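Local coordinates for protein 3-Hydroxyacyl-CoA dehydrogenase (Ralstonia eutropha H16, PDB 4PZD) that probably oxidises (3S)-3-hydroxyacyl-CoA, including 3-hydroxybutyryl-CoA, to the 3-oxoacyl thioester with NAD+ as electron acceptor, at residues R4-V9 and V25-V30; A115-S120 and M139-P144. All coordinates share one frame; numbering follows the deposited sequence.

In the fold
Both contacts lie in the NAD-binding domain and join parallel neighbours of one sheet. Contact 1 comes first along the chain, pairing strand 5-9 with strand 28-32, and it closes before contact 2 pairs strand 113-117 with strand 136-141. Across the sheet, strand 85-88 stands between the two pairs. Their centres are about 17 Å apart and their nearest atoms about 7 Å, so they do not touch. The cofactor spans this distance: Val-9 leads into the predicted glycine-rich NAD-binding loop, whereas the loop after strand 113-117 brings Ser-119, the end of strand 136-141 brings His-140, and the residues that follow bring Asn-143 to the nicotinamide end, where the redox chemistry is expected.

Contact 1: residues R4-V9 and V25-V30; sequences RTVGIV and VGLNVV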
loop_
_atom_site.group_PDB
_atom_site.type_symbol
_atom_site.label_atom_id
_atom_site.label_comp_id
_atom_site.label_asym_id
_atom_site.label_seq_id
_atom_site.Cartn_x
_atom_site.Cartn_y
_atom_site.Cartn_z
ATOM N N ARG A 4 -15.712 -33.218 -4.547
ATOM C CA ARG A 4 -15.375 -33.760 -3.221
ATOM C C ARG A 4 -13.934 -34.269 -3.112
ATOM O O ARG A 4 -13.449 -34.465 -1.997
ATOM C CB ARG A 4 -16.365 -34.861 -2.804
ATOM C CG ARG A 4 -16.510 -35.040 -1.283
ATOM C CD ARG A 4 -17.748 -35.858 -0.891
ATOM N NE ARG A 4 -17.527 -37.315 -0.922
ATOM C CZ ARG A 4 -17.164 -38.077 0.119
ATOM N NH1 ARG A 4 -16.964 -37.558 1.327
ATOM N NH2 ARG A 4 -16.995 -39.384 -0.047
ATOM N N THR A 5 -13.246 -34.452 -4.245
ATOM C CA THR A 5 -11.847 -34.929 -4.260
ATOM C C THR A 5 -10.883 -34.094 -5.126
ATOM O O THR A 5 -11.006 -34.096 -6.354
ATOM C CB THR A 5 -11.771 -36.369 -4.775
ATOM O OG1 THR A 5 -12.813 -37.140 -4.172
ATOM C CG2 THR A 5 -10.393 -36.988 -4.457
ATOM N N VAL A 6 -9.901 -33.446 -4.482
ATOM C CA VAL A 6 -8.970 -32.501 -5.135
ATOM C C VAL A 6 -7.566 -33.063 -5.378
ATOM O O VAL A 6 -6.804 -33.295 -4.428
ATOM C CB VAL A 6 -8.778 -31.229 -4.277
ATOM C CG1 VAL A 6 -7.692 -30.324 -4.863
ATOM C CG2 VAL A 6 -10.096 -30.486 -4.121
ATOM N N GLY A 7 -7.215 -33.231 -6.651
ATOM C CA GLY A 7 -5.844 -33.570 -7.044
ATOM C C GLY A 7 -4.858 -32.444 -6.716
ATOM O O GLY A 7 -5.151 -31.264 -6.920
ATOM N N ILE A 8 -3.698 -32.804 -6.174
ATOM C CA ILE A 8 -2.624 -31.844 -5.988
ATOM C C ILE A 8 -1.299 -32.419 -6.453
ATOM O O ILE A 8 -0.857 -33.456 -5.946
ATOM C CB ILE A 8 -2.474 -31.426 -4.529
ATOM C CG1 ILE A 8 -3.761 -30.761 -4.054
ATOM C CG2 ILE A 8 -1.295 -30.464 -4.393
ATOM C CD1 ILE A 8 -3.631 -30.035 -2.731
ATOM N N VAL A 9 -0.665 -31.734 -7.403
ATOM C CA VAL A 9 0.683 -32.086 -7.793
ATOM C C VAL A 9 1.659 -31.097 -7.195
ATOM O O VAL A 9 1.605 -29.907 -7.473
ATOM C CB VAL A 9 0.851 -32.203 -9.310
ATOM C CG1 VAL A 9 2.319 -32.388 -9.672
ATOM C CG2 VAL A 9 0.043 -33.385 -9.822
ATOM N N VAL A 25 -11.693 -28.831 5.766
ATOM C CA VAL A 25 -13.033 -28.539 5.284
ATOM C C VAL A 25 -13.703 -29.873 4.952
ATOM O O VAL A 25 -14.863 -29.928 4.528
ATOM C CB VAL A 25 -12.947 -27.538 4.078
ATOM C CG1 VAL A 25 -13.853 -27.905 2.913
ATOM C CG2 VAL A 25 -13.227 -26.110 4.537
ATOM N N GLY A 26 -12.978 -30.960 5.180
ATOM C CA GLY A 26 -13.465 -32.285 4.837
ATOM C C GLY A 26 -13.507 -32.586 3.349
ATOM O O GLY A 26 -14.422 -33.251 2.879
ATOM N N LEU A 27 -12.520 -32.105 2.597
ATOM C CA LEU A 27 -12.366 -32.513 1.198
ATOM C C LEU A 27 -11.242 -33.534 1.135
ATOM O O LEU A 27 -10.262 -33.452 1.905
ATOM C CB LEU A 27 -12.040 -31.329 0.291
ATOM C CG LEU A 27 -13.167 -30.400 -0.163
ATOM C CD1 LEU A 27 -12.563 -29.140 -0.771
ATOM C CD2 LEU A 27 -14.090 -31.078 -1.161
ATOM N N ASN A 28 -11.391 -34.478 0.206
ATOM C CA ASN A 28 -10.415 -35.547 -0.004
ATOM C C ASN A 28 -9.301 -35.058 -0.909
ATOM O O ASN A 28 -9.549 -34.688 -2.060
ATOM C CB ASN A 28 -11.080 -36.768 -0.654
ATOM C CG ASN A 28 -12.377 -37.179 0.040
ATOM O OD1 ASN A 28 -13.477 -36.842 -0.428
ATOM N ND2 ASN A 28 -12.255 -37.912 1.158
ATOM N N VAL A 29 -8.078 -35.034 -0.393
ATOM C CA VAL A 29 -6.941 -34.599 -1.188
ATOM C C VAL A 29 -6.083 -35.774 -1.570
ATOM O O VAL A 29 -5.757 -36.585 -0.724
ATOM C CB VAL A 29 -6.015 -33.640 -0.430
ATOM C CG1 VAL A 29 -4.928 -33.135 -1.377
ATOM C CG2 VAL A 29 -6.791 -32.483 0.176
ATOM N N VAL A 30 -5.703 -35.834 -2.839
ATOM C CA VAL A 30 -4.716 -36.787 -3.343
ATOM C C VAL A 30 -3.454 -35.994 -3.694
ATOM O O VAL A 30 -3.369 -35.355 -4.752
ATOM C CB VAL A 30 -5.251 -37.560 -4.575
ATOM C CG1 VAL A 30 -4.151 -38.343 -5.281
ATOM C CG2 VAL A 30 -6.368 -38.496 -4.158
#
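Thr-5 and Asn-28 sit side by side on one face of the parallel strand pair, with CG2 of Thr-5 doing the touching. The first torsion (chi1 -44°) sets OG1 beside the backbone nitrogen and CG2 anti to it, bringing Thr-5 CG2 3.4 Å from Asn-28 O and 3.9 Å from Asn-28 CB. On the same face it also reaches toward a Val-30 methyl, at 4.3 Å between the two CG2 atoms. At the exposed margin, Arg-4 bends at its third torsion (chi3 85°) and carries its guanidinium past Asn-28. The asparagine amide stands over one face of that group, the two planes almost perpendicular at 88°.

On the face that carries Val-6 and Val-29 the contacts are between aliphatic side chains. CD1 of Ile-8 packs against Val-29 CG1 at 3.6 Å, the isoleucine reaching it with the long branch that starts beside its own backbone nitrogen. Further back, Leu-27 lays its CD2 on the Arg-4 backbone, 3.6 Å from Arg-4 CA, at the start of the pair, and its CD1 makes a looser contact with Val-6 CG2.

Between the two faces, the backbones exchange bonds in the parallel pattern. Asn-28 N donates to Arg-4 O; Asn-28 O then receives Val-6 N at 2.7 Å. The next pair is made through Val-30, which gives its N to Val-6 O and accepts Ile-8 N at 2.9 Å.

This is the first beta-alpha-beta unit of the Rossmann fold. Helix 13-23 makes the crossover and ends in a Schellman motif at Gly-26. It covers the face of Val-6 and Val-29, where Ile-8 meets Ile-18 and Ala-19 while Val-29 meets Ala-19 and Cys-22. Helix 161-173 adds Leu-170 and Gln-173 against Leu-27. Strand 85-88 flanks the other edge of strand 5-9, bonded to the backbones of Gly-7 and Val-9.

Contact 2: residues A115-S120 and M139-P144; sequences ASNTSS and MHFFNP. With NAD (nicotinamide-adenine-dinucleotide), chain J.
Ala-115 turns its methyl toward Met-139 and meets the thioether, with 3.7 Å between Ala-115 CB and Met-139 SD. The next residue contributes backbone: Ser-116 O accepts Met-139 N at 3.0 Å, the donor standing well above the carbonyl plane. Asn-117 pairs with Met-139 as a parallel bridge, and its CA-H points at Met-139 O, 3.1 Å from CA. With CG anti to the backbone nitrogen (chi1 -169°), the Asn-117 amide is inserted between the nicotinamide ribose and the edge of the Phe-141 ring, the amide and ring planes 29° apart.

Here the two strands of a beta-alpha-beta unit, linked through helix 123-127, reach their C-terminal ends, the place where a Rossmann fold binds its dinucleotide. Thr-118 N makes the last bond of the pair, to Met-139 O, while its hydroxyl is bonded to Glu-92, a residue that also binds NAD. Thr-118 O lies 3.3 Å from His-140 CB. From there the imidazole, its CG anti to the backbone nitrogen (chi1 167°), extends until His-140 CE1 is 3.7 Å from nicotinamide C5N, which lies in the ring plane at its edge.

Ser-119 CA lies over one face of the imidazole, offset toward its rim, and the same residue sets OG above one face of the nicotinamide ring, on its C5N-C6N side; it is a predicted NAD and CoA site, and His-140 is predicted to matter for catalysis. Asn-143 approaches the same nicotinamide from the second segment, with ND2 3.2 Å from the carboxamide O7N. Ser-120 N makes a weak bond back to Thr-118 OG1, and the Ser-120 hydroxyl is bonded to Glu-92.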
loop_
_atom_site.group_PDB
_atom_site.type_symbol
_atom_site.label_atom_id
_atom_site.label_comp_id
_atom_site.label_asym_id
_atom_site.label_seq_id
_atom_site.Cartn_x
_atom_site.Cartn_y
_atom_site.Cartn_z
ATOM N N ALA A 115 -5.929 -26.924 -12.915
ATOM C CA ALA A 115 -5.501 -25.604 -12.509
ATOM C C ALA A 115 -3.997 -25.606 -12.362
ATOM O O ALA A 115 -3.364 -26.663 -12.345
ATOM C CB ALA A 115 -6.146 -25.213 -11.194
ATOM N N SER A 116 -3.442 -24.402 -12.278
ATOM C CA SER A 116 -2.017 -24.194 -12.041
ATOM C C SER A 116 -1.834 -22.982 -11.157
ATOM O O SER A 116 -2.306 -21.900 -11.474
ATOM C CB SER A 116 -1.259 -23.999 -13.363
ATOM O OG SER A 116 0.074 -24.483 -13.284
ATOM N N ASN A 117 -1.193 -23.194 -10.022
ATOM C CA ASN A 117 -0.756 -22.110 -9.173
ATOM C C ASN A 117 0.476 -21.444 -9.814
ATOM O O ASN A 117 1.389 -22.121 -10.295
ATOM C CB ASN A 117 -0.393 -22.667 -7.801
ATOM C CG ASN A 117 -0.177 -21.595 -6.771
ATOM O OD1 ASN A 117 0.941 -21.336 -6.343
ATOM N ND2 ASN A 117 -1.251 -20.986 -6.341
ATOM N N THR A 118 0.495 -20.120 -9.813
ATOM C CA THR A 118 1.560 -19.363 -10.445
ATOM C C THR A 118 1.359 -17.876 -10.115
ATOM O O THR A 118 0.223 -17.396 -10.036
ATOM C CB THR A 118 1.588 -19.579 -11.985
ATOM O OG1 THR A 118 2.709 -18.893 -12.564
ATOM C CG2 THR A 118 0.298 -19.099 -12.649
ATOM N N SER A 119 2.469 -17.169 -9.908
ATOM C CA SER A 119 2.466 -15.720 -9.691
ATOM C C SER A 119 2.656 -14.939 -10.993
ATOM O O SER A 119 2.170 -13.815 -11.096
ATOM C CB SER A 119 3.576 -15.325 -8.716
ATOM O OG SER A 119 3.783 -16.359 -7.779
ATOM N N SER A 120 3.315 -15.548 -11.982
ATOM C CA SER A 120 3.857 -14.812 -13.130
ATOM C C SER A 120 3.585 -15.426 -14.492
ATOM O O SER A 120 3.619 -14.730 -15.482
ATOM C CB SER A 120 5.395 -14.669 -12.977
ATOM O OG SER A 120 6.067 -15.927 -12.810
ATOM N N MET A 139 -4.775 -20.427 -10.640
ATOM C CA MET A 139 -4.945 -20.016 -9.279
ATOM C C MET A 139 -3.644 -19.380 -8.826
ATOM O O MET A 139 -2.578 -19.635 -9.386
ATOM C CB MET A 139 -5.327 -21.214 -8.437
ATOM C CG MET A 139 -6.590 -21.864 -8.976
ATOM S SD MET A 139 -7.117 -23.344 -8.106
ATOM C CE MET A 139 -8.131 -22.669 -6.790
ATOM N N HIS A 140 -3.747 -18.499 -7.852
ATOM C CA HIS A 140 -2.597 -17.977 -7.176
ATOM C C HIS A 140 -3.038 -17.894 -5.699
ATOM O O HIS A 140 -3.948 -17.134 -5.351
ATOM C CB HIS A 140 -2.189 -16.656 -7.848
ATOM C CG HIS A 140 -1.197 -15.830 -7.080
ATOM N ND1 HIS A 140 -0.043 -16.347 -6.530
ATOM C CD2 HIS A 140 -1.186 -14.508 -6.794
ATOM C CE1 HIS A 140 0.616 -15.384 -5.909
ATOM N NE2 HIS A 140 -0.052 -14.258 -6.064
ATOM N N PHE A 141 -2.424 -18.724 -4.855
ATOM C CA PHE A 141 -2.730 -18.773 -3.415
ATOM C C PHE A 141 -1.700 -17.921 -2.695
ATOM O O PHE A 141 -0.649 -17.597 -3.278
ATOM C CB PHE A 141 -2.674 -20.196 -2.858
ATOM C CG PHE A 141 -3.843 -21.067 -3.258
ATOM C CD1 PHE A 141 -5.015 -21.075 -2.501
ATOM C CD2 PHE A 141 -3.761 -21.906 -4.367
ATOM C CE1 PHE A 141 -6.085 -21.882 -2.847
ATOM C CE2 PHE A 141 -4.834 -22.717 -4.722
ATOM C CZ PHE A 141 -5.997 -22.707 -3.961
ATOM N N PHE A 142 -1.978 -17.555 -1.445
ATOM C CA PHE A 142 -1.061 -16.672 -0.720
ATOM C C PHE A 142 -0.273 -17.289 0.427
ATOM O O PHE A 142 -0.753 -18.159 1.133
ATOM C CB PHE A 142 -1.758 -15.375 -0.365
ATOM C CG PHE A 142 -1.919 -14.486 -1.555
ATOM C CD1 PHE A 142 -0.926 -13.585 -1.899
ATOM C CD2 PHE A 142 -3.003 -14.633 -2.394
ATOM C CE1 PHE A 142 -1.061 -12.785 -3.005
ATOM C CE2 PHE A 142 -3.130 -13.849 -3.514
ATOM C CZ PHE A 142 -2.162 -12.918 -3.816
ATOM N N ASN A 143 0.921 -16.745 0.621
ATOM C CA ASN A 143 2.123 -17.550 0.793
ATOM C C ASN A 143 2.226 -18.382 2.055
ATOM O O ASN A 143 3.049 -19.315 2.095
ATOM C CB ASN A 143 3.374 -16.678 0.594
ATOM C CG ASN A 143 3.615 -16.308 -0.879
ATOM O OD1 ASN A 143 2.701 -15.889 -1.614
ATOM N ND2 ASN A 143 4.864 -16.458 -1.311
ATOM N N PRO A 144 1.446 -18.016 3.101
ATOM C CA PRO A 144 1.044 -18.930 4.206
ATOM C C PRO A 144 -0.421 -19.355 4.036
ATOM O O PRO A 144 -1.340 -18.698 4.533
ATOM C CB PRO A 144 1.273 -18.095 5.478
ATOM C CG PRO A 144 1.685 -16.716 5.002
ATOM C CD PRO A 144 1.393 -16.610 3.522
HETATM P PA NAD J . 8.736 -25.743 -2.449
HETATM O O1A NAD J . 10.213 -25.565 -2.705
HETATM O O2A NAD J . 8.214 -25.538 -1.043
HETATM O O5B NAD J . 8.353 -27.235 -2.930
HETATM C C5B NAD J . 8.169 -27.583 -4.306
HETATM C C4B NAD J . 7.598 -28.996 -4.394
HETATM O O4B NAD J . 7.223 -29.301 -5.749
HETATM C C3B NAD J . 8.618 -30.047 -3.924
HETATM O O3B NAD J . 8.110 -30.875 -2.852
HETATM C C2B NAD J . 8.931 -30.836 -5.191
HETATM O O2B NAD J . 9.262 -32.217 -4.954
HETATM C C1B NAD J . 7.665 -30.644 -6.037
HETATM N N9A NAD J . 7.922 -30.997 -7.476
HETATM C C8A NAD J . 8.914 -30.556 -8.297
HETATM N N7A NAD J . 8.814 -31.153 -9.522
HETATM C C5A NAD J . 7.760 -31.993 -9.499
HETATM C C6A NAD J . 7.086 -32.933 -10.453
HETATM N N6A NAD J . 7.555 -33.086 -11.728
HETATM N N1A NAD J . 5.991 -33.631 -10.011
HETATM C C2A NAD J . 5.523 -33.486 -8.746
HETATM N N3A NAD J . 6.090 -32.644 -7.841
HETATM C C4A NAD J . 7.182 -31.891 -8.148
HETATM O O3 NAD J . 7.929 -24.814 -3.502
HETATM P PN NAD J . 6.477 -24.128 -3.288
HETATM O O1N NAD J . 6.644 -22.930 -2.378
HETATM O O2N NAD J . 5.454 -25.195 -2.950
HETATM O O5D NAD J . 6.200 -23.546 -4.776
HETATM C C5D NAD J . 5.375 -24.220 -5.719
HETATM C C4D NAD J . 4.910 -23.278 -6.830
HETATM O O4D NAD J . 3.814 -22.447 -6.418
HETATM C C3D NAD J . 5.959 -22.294 -7.301
HETATM O O3D NAD J . 6.861 -22.882 -8.226
HETATM C C2D NAD J . 5.091 -21.224 -7.917
HETATM O O2D NAD J . 4.645 -21.653 -9.206
HETATM C C1D NAD J . 3.886 -21.139 -7.022
HETATM N N1N NAD J . 4.011 -20.008 -6.059
HETATM C C2N NAD J . 5.010 -19.978 -5.146
HETATM C C3N NAD J . 5.152 -18.934 -4.226
HETATM C C7N NAD J . 6.291 -18.987 -3.229
HETATM O O7N NAD J . 7.027 -18.028 -3.089
HETATM N N7N NAD J . 6.487 -20.090 -2.500
HETATM C C4N NAD J . 4.225 -17.884 -4.257
HETATM C C5N NAD J . 3.200 -17.922 -5.195
HETATM C C6N NAD J . 3.116 -18.992 -6.091
#